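Local coordinates for bifunctional GH43-CE protein (Bacteroides eggerthii, PDB 6MLY), which probably hydrolyses xylan-type polysaccharides, joining a family 43 glycoside hydrolase, likely a beta-xylosidase, to a carbohydrate esterase in one chain, at residues Thr361-Ala366 with Arg403-Val408; Leu475-Thr480 with Met485-Ala490; Lys727-His732 with Ile782-Arg787. All blocks are in the same frame, centred on the assembly; numbering follows the deposited sequence.

Overall arrangement
The three contacts follow one another along the chain, with neither nesting nor crossing. Contact 1 closes first, where the start of strand 406-411 returns to the loop 361-366, between strands 352-355 and 370-373. Contact 2 comes next and closes a much shorter loop where the chain passes from the end of strand 469-476 to strand 488-491. Both lie in the concanavalin A-like domain and touch: the Y487 hydroxyl meets K404 O. Contact 3 stands alone in the esterase domain, its centre about 42 Å from that of contact 2, and ties strand 727-733 to the last helix, 775-789.

Contact 1 of 3, residues Thr361-Ala366 with Arg403-Val408; sequences TSFTQA and RKYGQV
F363 and Y405 reach each other through different first torsions: F363 CG stands trans to its own N (chi1 -178°), whereas Y405 CG sits between its N and carbonyl carbon (chi1 55°). Each side chain leaves the backbone toward the other segment. The result is an edge-to-face, or T-shaped, aromatic pair with ring centroids 5.1 Å apart and planes inclined by 70°. F363 CD2 is the atom that points into the tyrosine, over the middle of its ring and 3.8 Å from Y405 CD2. T364 adds a lighter touch, its methyl CG2 lying 4.2 Å from Y405 CE1.

Q407 meets F363 from the strand side. Its amide nitrogen NE2 sits over the centre of the phenyl ring, 3.2 Å from F363 CG, with the amide plane well tilted from the ring. Q407 CG makes a CH-pi contact with the same ring, 4.3 Å from the centroid. The phenyl therefore has an amide and its methylene over a face while its edge works against the tyrosine. NE2 also donates a weak hydrogen bond to Y494 OH, and F492 adds a second edge-to-face partner for F363.

The loop that presents F363 is itself folded by local bonds. S362 OG accepts from T364 N at 3.3 Å, an ST turn, and F363 to A366 form a type I beta turn closed by A366 N to F363 O at 3.1 Å. Beyond it, T364 O bonds to Y91 and Q365 NE2 to K88 O, both in the glycoside hydrolase part of the chain. The arrangement belongs to a concanavalin A-like beta-sandwich: a connection between its two antiparallel sheets is packed, through one phenylalanine, on a tyrosine and a glutamine at the start of strand 406-411.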
loop_
_atom_site.group_PDB
_atom_site.type_symbol
_atom_site.label_atom_id
_atom_site.label_comp_id
_atom_site.label_asym_id
_atom_site.label_seq_id
_atom_site.Cartn_x
_atom_site.Cartn_y
_atom_site.Cartn_z
ATOM N N THR A 361 4.353 19.073 13.856
ATOM C CA THR A 361 4.970 19.390 12.558
ATOM C C THR A 361 5.172 18.110 11.734
ATOM O O THR A 361 5.480 18.175 10.548
ATOM C CB THR A 361 6.340 20.061 12.730
ATOM O OG1 THR A 361 6.355 20.784 13.961
ATOM C CG2 THR A 361 6.684 20.981 11.578
ATOM N N SER A 362 5.028 16.957 12.396
ATOM C CA SER A 362 5.287 15.645 11.829
ATOM C C SER A 362 4.148 14.702 12.230
ATOM O O SER A 362 3.650 14.771 13.361
ATOM C CB SER A 362 6.627 15.117 12.296
ATOM O OG SER A 362 6.878 13.814 11.787
ATOM N N PHE A 363 3.749 13.830 11.299
ATOM C CA PHE A 363 2.783 12.776 11.576
ATOM C C PHE A 363 3.366 11.782 12.596
ATOM O O PHE A 363 2.639 11.299 13.466
ATOM C CB PHE A 363 2.362 12.081 10.278
ATOM C CG PHE A 363 1.332 10.991 10.442
ATOM C CD1 PHE A 363 0.264 11.142 11.316
ATOM C CD2 PHE A 363 1.416 9.820 9.702
ATOM C CE1 PHE A 363 -0.688 10.144 11.451
ATOM C CE2 PHE A 363 0.466 8.819 9.843
ATOM C CZ PHE A 363 -0.585 8.985 10.715
ATOM N N THR A 364 4.676 11.505 12.507
ATOM C CA THR A 364 5.313 10.435 13.291
ATOM C C THR A 364 5.683 10.929 14.699
ATOM O O THR A 364 6.135 10.130 15.534
ATOM C CB THR A 364 6.530 9.840 12.565
ATOM O OG1 THR A 364 7.633 10.744 12.664
ATOM C CG2 THR A 364 6.240 9.510 11.117
ATOM N N GLN A 365 5.490 12.230 14.960
ATOM C CA GLN A 365 5.642 12.799 16.307
ATOM C C GLN A 365 4.263 13.015 16.955
ATOM O O GLN A 365 4.172 13.614 18.032
ATOM C CB GLN A 365 6.441 14.106 16.253
ATOM C CG GLN A 365 7.866 13.943 15.738
ATOM C CD GLN A 365 8.678 12.953 16.541
ATOM O OE1 GLN A 365 9.191 11.974 16.005
ATOM N NE2 GLN A 365 8.791 13.193 17.840
ATOM N N ALA A 366 3.197 12.510 16.318
ATOM C CA ALA A 366 1.843 12.597 16.869
ATOM C C ALA A 366 1.637 11.496 17.921
ATOM O O ALA A 366 2.163 10.374 17.802
ATOM C CB ALA A 366 0.817 12.507 15.766
ATOM N N ARG A 403 7.546 4.741 8.226
ATOM C CA ARG A 403 8.287 5.947 7.881
ATOM C C ARG A 403 7.738 6.483 6.559
ATOM O O ARG A 403 7.411 7.658 6.452
ATOM C CB ARG A 403 9.784 5.655 7.753
ATOM C CG ARG A 403 10.618 6.840 7.287
ATOM C CD ARG A 403 11.995 6.404 6.822
ATOM N NE ARG A 403 12.925 7.521 6.714
ATOM C CZ ARG A 403 13.737 7.934 7.685
ATOM N NH1 ARG A 403 13.779 7.291 8.842
ATOM N NH2 ARG A 403 14.509 8.989 7.493
ATOM N N LYS A 404 7.668 5.583 5.573
ATOM C CA LYS A 404 7.030 5.812 4.296
ATOM C C LYS A 404 5.558 5.406 4.410
ATOM O O LYS A 404 5.176 4.313 3.997
ATOM C CB LYS A 404 7.771 5.027 3.212
ATOM C CG LYS A 404 9.240 5.399 3.079
ATOM C CD LYS A 404 9.857 5.002 1.762
ATOM C CE LYS A 404 11.258 5.548 1.595
ATOM N NZ LYS A 404 11.891 5.037 0.357
ATOM N N TYR A 405 4.754 6.318 4.970
ATOM C CA TYR A 405 3.361 6.062 5.352
ATOM C C TYR A 405 2.417 6.525 4.242
ATOM O O TYR A 405 2.854 7.135 3.270
ATOM C CB TYR A 405 3.014 6.787 6.657
ATOM C CG TYR A 405 3.282 8.271 6.653
ATOM C CD1 TYR A 405 4.433 8.785 7.226
ATOM C CD2 TYR A 405 2.392 9.167 6.079
ATOM C CE1 TYR A 405 4.695 10.145 7.230
ATOM C CE2 TYR A 405 2.638 10.532 6.076
ATOM C CZ TYR A 405 3.795 11.024 6.655
ATOM O OH TYR A 405 4.064 12.363 6.667
ATOM N N GLY A 406 1.122 6.236 4.428
ATOM C CA GLY A 406 0.041 6.754 3.599
ATOM C C GLY A 406 -1.191 7.053 4.435
ATOM O O GLY A 406 -1.660 6.190 5.156
ATOM N N GLN A 407 -1.708 8.284 4.320
ATOM C CA GLN A 407 -2.860 8.761 5.092
ATOM C C GLN A 407 -4.097 8.838 4.194
ATOM O O GLN A 407 -3.988 8.803 2.976
ATOM C CB GLN A 407 -2.573 10.140 5.690
ATOM C CG GLN A 407 -1.463 10.123 6.731
ATOM C CD GLN A 407 -1.089 11.506 7.209
ATOM O OE1 GLN A 407 -0.747 12.390 6.421
ATOM N NE2 GLN A 407 -1.129 11.691 8.521
ATOM N N VAL A 408 -5.263 8.916 4.838
ATOM C CA VAL A 408 -6.524 9.315 4.222
ATOM C C VAL A 408 -7.466 9.737 5.354
ATOM O O VAL A 408 -7.748 8.929 6.247
ATOM C CB VAL A 408 -7.142 8.203 3.351
ATOM C CG1 VAL A 408 -7.549 6.980 4.159
ATOM C CG2 VAL A 408 -8.325 8.723 2.551
#

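Contact 2 of 3, residues Leu475-Thr480 with Met485-Ala490; sequences LKMQYT and MGYRFA
Y479 and G486 mark the nearest backbone approach, CA to CA 7.1 Å, between two segments that form no strand pair here; inverse gamma turns centred on K476 and Y479 kink the first as it leaves its sheet. Y487 carries most of the contact from its side. Its CG is trans to the carbonyl carbon (chi1 -86°), and the ring reaches across to M477 and Q478.

M477 and the tyrosine point opposite ways as they pass, with the methionine over one ring face. CG makes a CH-pi contact, 3.8 Å from the Y487 centroid and displaced toward the rim. A bend at chi3 lets the methyl follow the ring, with M477 CE 3.4 Å from Y487 CD2. The sulfur lies obliquely, SD 4.7 Å from the centroid, completing a Met-aromatic contact. L475 CD2 brushes Y487 CE2 more loosely, and L400 of strand 395-401 packs on both L475 and M477.

At its far end the tyrosine is held by polar bonds. Its OH accepts from Q478 N at 3.2 Å, with an N-H...O angle of 150°, and hydrogen-bonds to K404 O, so the hydroxyl gives to one stretch of backbone and takes from another. Q478 O lies at the ring edge, in plane, 3.2 Å from Y487 CE1. The Q478 side chain runs out to K404 NZ through OE1. Y479 lies farther along, its CE1 3.3 Å from M485 O, with G486 N near the plane of its ring edge; D29 takes the hydrogen bond from that nitrogen.

Such a tyrosine, one ring face against a methionine and hydroxyl bridging two backbone segments, pins the sheet-to-sheet connection of this concanavalin A-like sandwich, where the chain passes from strand 469-476 to strand 488-491.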
loop_
_atom_site.group_PDB
_atom_site.type_symbol
_atom_site.label_atom_id
_atom_site.label_comp_id
_atom_site.label_asym_id
_atom_site.label_seq_id
_atom_site.Cartn_x
_atom_site.Cartn_y
_atom_site.Cartn_z
ATOM N N LEU A 475 0.119 3.675 -2.574
ATOM C CA LEU A 475 1.249 3.754 -1.651
ATOM C C LEU A 475 2.176 2.558 -1.888
ATOM O O LEU A 475 1.873 1.444 -1.445
ATOM C CB LEU A 475 0.723 3.761 -0.211
ATOM C CG LEU A 475 1.796 3.804 0.876
ATOM C CD1 LEU A 475 2.464 5.169 0.909
ATOM C CD2 LEU A 475 1.216 3.452 2.238
ATOM N N LYS A 476 3.297 2.794 -2.583
ATOM C CA LYS A 476 4.335 1.770 -2.764
ATOM C C LYS A 476 5.055 1.546 -1.428
ATOM O O LYS A 476 6.078 2.173 -1.153
ATOM C CB LYS A 476 5.332 2.163 -3.862
ATOM C CG LYS A 476 4.780 2.160 -5.282
ATOM C CD LYS A 476 4.043 0.890 -5.654
ATOM C CE LYS A 476 3.786 0.766 -7.142
ATOM N NZ LYS A 476 5.019 0.453 -7.903
ATOM N N MET A 477 4.492 0.647 -0.612
ATOM C CA MET A 477 5.019 0.316 0.705
ATOM C C MET A 477 6.457 -0.203 0.561
ATOM O O MET A 477 6.729 -1.027 -0.310
ATOM C CB MET A 477 4.158 -0.763 1.376
ATOM C CG MET A 477 2.780 -0.281 1.792
ATOM S SD MET A 477 1.602 -1.665 2.043
ATOM C CE MET A 477 0.702 -1.005 3.475
ATOM N N GLN A 478 7.367 0.306 1.403
ATOM C CA GLN A 478 8.719 -0.243 1.533
ATOM C C GLN A 478 9.015 -0.516 3.017
ATOM O O GLN A 478 8.689 0.298 3.899
ATOM C CB GLN A 478 9.772 0.686 0.920
ATOM C CG GLN A 478 11.124 -0.000 0.724
ATOM C CD GLN A 478 12.289 0.935 0.498
ATOM O OE1 GLN A 478 12.130 2.127 0.236
ATOM N NE2 GLN A 478 13.491 0.390 0.599
ATOM N N TYR A 479 9.640 -1.672 3.277
ATOM C CA TYR A 479 10.029 -2.088 4.610
ATOM C C TYR A 479 11.363 -1.423 4.974
ATOM O O TYR A 479 12.433 -1.987 4.740
ATOM C CB TYR A 479 10.106 -3.615 4.689
ATOM C CG TYR A 479 10.389 -4.141 6.073
ATOM C CD1 TYR A 479 9.382 -4.222 7.021
ATOM C CD2 TYR A 479 11.665 -4.539 6.444
ATOM C CE1 TYR A 479 9.634 -4.693 8.298
ATOM C CE2 TYR A 479 11.935 -5.011 7.717
ATOM C CZ TYR A 479 10.914 -5.090 8.649
ATOM O OH TYR A 479 11.157 -5.550 9.913
ATOM N N THR A 480 11.272 -0.216 5.544
ATOM C CA THR A 480 12.424 0.627 5.879
ATOM C C THR A 480 12.806 0.399 7.346
ATOM O O THR A 480 12.010 -0.132 8.124
ATOM C CB THR A 480 12.117 2.101 5.567
ATOM O OG1 THR A 480 11.061 2.571 6.407
ATOM C CG2 THR A 480 11.704 2.326 4.128
ATOM N N MET A 485 9.594 -2.301 11.451
ATOM C CA MET A 485 8.342 -2.924 11.829
ATOM C C MET A 485 7.472 -3.062 10.577
ATOM O O MET A 485 7.710 -2.386 9.576
ATOM C CB MET A 485 7.625 -2.065 12.873
ATOM C CG MET A 485 6.418 -2.728 13.503
ATOM S SD MET A 485 5.536 -1.600 14.600
ATOM C CE MET A 485 6.761 -1.384 15.888
ATOM N N GLY A 486 6.492 -3.967 10.641
ATOM C CA GLY A 486 5.486 -4.118 9.605
ATOM C C GLY A 486 4.614 -2.880 9.511
ATOM O O GLY A 486 4.539 -2.079 10.455
ATOM N N TYR A 487 3.974 -2.710 8.354
ATOM C CA TYR A 487 2.986 -1.663 8.172
ATOM C C TYR A 487 1.772 -2.003 9.040
ATOM O O TYR A 487 1.280 -3.125 9.012
ATOM C CB TYR A 487 2.617 -1.499 6.694
ATOM C CG TYR A 487 3.533 -0.577 5.933
ATOM C CD1 TYR A 487 4.882 -0.857 5.808
ATOM C CD2 TYR A 487 3.059 0.583 5.343
ATOM C CE1 TYR A 487 5.739 -0.014 5.121
ATOM C CE2 TYR A 487 3.900 1.436 4.645
ATOM C CZ TYR A 487 5.246 1.139 4.535
ATOM O OH TYR A 487 6.079 1.977 3.854
ATOM N N ARG A 488 1.324 -1.018 9.819
ATOM C CA ARG A 488 0.162 -1.158 10.669
ATOM C C ARG A 488 -0.958 -0.237 10.163
ATOM O O ARG A 488 -0.698 0.849 9.640
ATOM C CB ARG A 488 0.548 -0.831 12.115
ATOM C CG ARG A 488 1.414 -1.885 12.792
ATOM C CD ARG A 488 1.701 -1.529 14.242
ATOM N NE ARG A 488 2.225 -2.651 15.018
ATOM C CZ ARG A 488 1.498 -3.445 15.803
ATOM N NH1 ARG A 488 0.217 -3.193 16.013
ATOM N NH2 ARG A 488 2.061 -4.494 16.381
ATOM N N PHE A 489 -2.201 -0.705 10.309
ATOM C CA PHE A 489 -3.369 0.154 10.279
ATOM C C PHE A 489 -3.280 1.103 11.477
ATOM O O PHE A 489 -2.774 0.724 12.526
ATOM C CB PHE A 489 -4.654 -0.678 10.288
ATOM C CG PHE A 489 -4.845 -1.524 9.056
ATOM C CD1 PHE A 489 -5.040 -0.936 7.818
ATOM C CD2 PHE A 489 -4.827 -2.907 9.129
ATOM C CE1 PHE A 489 -5.210 -1.713 6.681
ATOM C CE2 PHE A 489 -4.996 -3.682 7.993
ATOM C CZ PHE A 489 -5.182 -3.086 6.770
ATOM N N ALA A 490 -3.759 2.337 11.302
ATOM C CA ALA A 490 -3.558 3.398 12.281
ATOM C C ALA A 490 -4.753 4.360 12.279
ATOM O O ALA A 490 -5.031 4.997 11.258
ATOM C CB ALA A 490 -2.269 4.120 11.972
#

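Contact 3 of 3, residues Lys727-His732 with Ile782-Arg787; sequences KFIVIH and IDFFAR
I729 and F784 supply the apolar core of this contact, between a strand and a helix that run antiparallel: their N-to-C directions are at 176° and their axes come within 10.1 Å. The isoleucine and phenylalanine side chains pass each other head to tail. I729 CD1 packs on the root of the aromatic side chain, 3.3 Å from F784 CG and nearly as close to F784 CB. I729 CG1 stands trans to the carbonyl carbon (chi1 -72°), which carries the CG1-CD1 arm over the ring.

The CH-pi component comes from that arm. I729 CG1 sits 3.7 Å from the F784 centroid, a little off the ring normal and displaced toward the rim. F784 is directed at the strand by a first torsion of 167°, which extends the ring away from the helix backbone.

At the ring's outer end the partner is backbone and methylene. K727 O lies in the plane of the ring at its edge, 3.4 Å from F784 CZ, so a carbonyl faces the C-H rim. K727 CB covers the same tip, 3.8 Å from F784 CZ, while the rest of the lysine chain bends off elsewhere.

Charged groups act at the margins, with partners outside the two segments. R787 makes a salt bridge to E758 of the neighbouring strand 757-763, and D783 pairs with K779 one turn back on the helix. The side chains of V673 and E758 also touch F784. F728, whose CB points away from this helix, stacks edge-to-face with F747 of helix 741-752.

The chemistry is thus that of helix-on-sheet packing in an alpha/beta-hydrolase fold: one aromatic ring set against an aliphatic arm and a carbonyl edge, with shape and dispersion rather than directed polar bonds joining the segments.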
loop_
_atom_site.group_PDB
_atom_site.type_symbol
_atom_site.label_atom_id
_atom_site.label_comp_id
_atom_site.label_asym_id
_atom_site.label_seq_id
_atom_site.Cartn_x
_atom_site.Cartn_y
_atom_site.Cartn_z
ATOM N N LYS A 727 -15.889 5.776 -34.740
ATOM C CA LYS A 727 -16.623 7.014 -34.504
ATOM C C LYS A 727 -15.844 7.886 -33.511
ATOM O O LYS A 727 -15.267 7.372 -32.554
ATOM C CB LYS A 727 -18.021 6.707 -33.956
ATOM C CG LYS A 727 -19.165 6.919 -34.936
ATOM C CD LYS A 727 -19.170 5.975 -36.115
ATOM C CE LYS A 727 -19.936 6.536 -37.297
ATOM N NZ LYS A 727 -21.338 6.887 -36.952
ATOM N N PHE A 728 -15.855 9.204 -33.739
ATOM C CA PHE A 728 -15.144 10.169 -32.903
ATOM C C PHE A 728 -16.131 11.143 -32.253
ATOM O O PHE A 728 -17.219 11.353 -32.757
ATOM C CB PHE A 728 -14.126 10.951 -33.734
ATOM C CG PHE A 728 -12.888 10.170 -34.083
ATOM C CD1 PHE A 728 -12.906 9.236 -35.104
ATOM C CD2 PHE A 728 -11.708 10.359 -33.378
ATOM C CE1 PHE A 728 -11.767 8.512 -35.419
ATOM C CE2 PHE A 728 -10.573 9.626 -33.686
ATOM C CZ PHE A 728 -10.604 8.703 -34.705
ATOM N N ILE A 729 -15.723 11.730 -31.127
ATOM C CA ILE A 729 -16.345 12.934 -30.596
ATOM C C ILE A 729 -15.222 13.907 -30.234
ATOM O O ILE A 729 -14.453 13.635 -29.325
ATOM C CB ILE A 729 -17.252 12.628 -29.388
ATOM C CG1 ILE A 729 -18.535 11.914 -29.821
ATOM C CG2 ILE A 729 -17.550 13.896 -28.596
ATOM C CD1 ILE A 729 -19.639 11.927 -28.785
ATOM N N VAL A 730 -15.136 15.025 -30.958
ATOM C CA VAL A 730 -14.140 16.048 -30.695
ATOM C C VAL A 730 -14.814 17.165 -29.895
ATOM O O VAL A 730 -15.935 17.548 -30.213
ATOM C CB VAL A 730 -13.518 16.583 -31.996
ATOM C CG1 VAL A 730 -12.456 17.634 -31.713
ATOM C CG2 VAL A 730 -12.945 15.459 -32.846
ATOM N N ILE A 731 -14.116 17.660 -28.864
ATOM C CA ILE A 731 -14.625 18.699 -27.952
ATOM C C ILE A 731 -13.531 19.755 -27.740
ATOM O O ILE A 731 -12.366 19.406 -27.541
ATOM C CB ILE A 731 -15.082 18.084 -26.614
ATOM C CG1 ILE A 731 -16.028 16.896 -26.821
ATOM C CG2 ILE A 731 -15.695 19.152 -25.719
ATOM C CD1 ILE A 731 -16.523 16.262 -25.535
ATOM N N HIS A 732 -13.919 21.036 -27.756
ATOM C CA HIS A 732 -12.963 22.144 -27.716
ATOM C C HIS A 732 -13.658 23.457 -27.342
ATOM O O HIS A 732 -14.695 23.803 -27.905
ATOM C CB HIS A 732 -12.247 22.303 -29.065
ATOM C CG HIS A 732 -10.878 22.879 -28.941
ATOM N ND1 HIS A 732 -9.777 22.289 -29.523
ATOM C CD2 HIS A 732 -10.420 23.963 -28.281
ATOM C CE1 HIS A 732 -8.701 22.993 -29.239
ATOM N NE2 HIS A 732 -9.068 24.023 -28.475
ATOM N N ILE A 782 -19.721 9.888 -21.836
ATOM C CA ILE A 782 -20.222 8.651 -21.241
ATOM C C ILE A 782 -21.278 8.038 -22.175
ATOM O O ILE A 782 -21.185 6.863 -22.534
ATOM C CB ILE A 782 -20.780 8.916 -19.825
ATOM C CG1 ILE A 782 -19.754 9.585 -18.905
ATOM C CG2 ILE A 782 -21.325 7.636 -19.206
ATOM C CD1 ILE A 782 -18.412 8.891 -18.853
ATOM N N ASP A 783 -22.264 8.851 -22.574
ATOM C CA ASP A 783 -23.414 8.396 -23.362
ATOM C C ASP A 783 -22.957 7.843 -24.719
ATOM O O ASP A 783 -23.574 6.912 -25.246
ATOM C CB ASP A 783 -24.431 9.523 -23.548
ATOM C CG ASP A 783 -25.235 9.829 -22.297
ATOM O OD1 ASP A 783 -25.033 9.134 -21.285
ATOM O OD2 ASP A 783 -26.063 10.758 -22.348
ATOM N N PHE A 784 -21.886 8.429 -25.272
ATOM C CA PHE A 784 -21.310 8.011 -26.556
ATOM C C PHE A 784 -20.618 6.648 -26.397
ATOM O O PHE A 784 -20.920 5.707 -27.138
ATOM C CB PHE A 784 -20.367 9.091 -27.098
ATOM C CG PHE A 784 -19.497 8.651 -28.247
ATOM C CD1 PHE A 784 -20.050 8.072 -29.379
ATOM C CD2 PHE A 784 -18.122 8.818 -28.201
ATOM C CE1 PHE A 784 -19.246 7.656 -30.429
ATOM C CE2 PHE A 784 -17.320 8.407 -29.252
ATOM C CZ PHE A 784 -17.883 7.825 -30.363
ATOM N N PHE A 785 -19.705 6.541 -25.423
ATOM C CA PHE A 785 -18.991 5.280 -25.164
ATOM C C PHE A 785 -20.003 4.158 -24.875
ATOM O O PHE A 785 -19.809 3.023 -25.323
ATOM C CB PHE A 785 -17.960 5.452 -24.044
ATOM C CG PHE A 785 -16.686 6.157 -24.447
ATOM C CD1 PHE A 785 -15.995 5.791 -25.595
ATOM C CD2 PHE A 785 -16.159 7.176 -23.666
ATOM C CE1 PHE A 785 -14.822 6.438 -25.957
ATOM C CE2 PHE A 785 -14.984 7.819 -24.028
ATOM C CZ PHE A 785 -14.314 7.447 -25.171
ATOM N N ALA A 786 -21.085 4.498 -24.161
ATOM C CA ALA A 786 -22.175 3.571 -23.807
ATOM C C ALA A 786 -22.944 3.091 -25.051
ATOM O O ALA A 786 -23.329 1.925 -25.118
ATOM C CB ALA A 786 -23.107 4.237 -22.825
ATOM N N ARG A 787 -23.188 3.989 -26.014
ATOM C CA ARG A 787 -23.957 3.662 -27.231
ATOM C C ARG A 787 -23.165 2.693 -28.119
ATOM O O ARG A 787 -23.731 1.757 -28.690
ATOM C CB ARG A 787 -24.305 4.924 -28.030
ATOM C CG ARG A 787 -25.588 5.619 -27.597
ATOM C CD ARG A 787 -25.968 6.719 -28.569
ATOM N NE ARG A 787 -24.916 7.717 -28.734
ATOM C CZ ARG A 787 -24.859 8.878 -28.084
ATOM N NH1 ARG A 787 -25.757 9.175 -27.160
ATOM N NH2 ARG A 787 -23.901 9.745 -28.366
#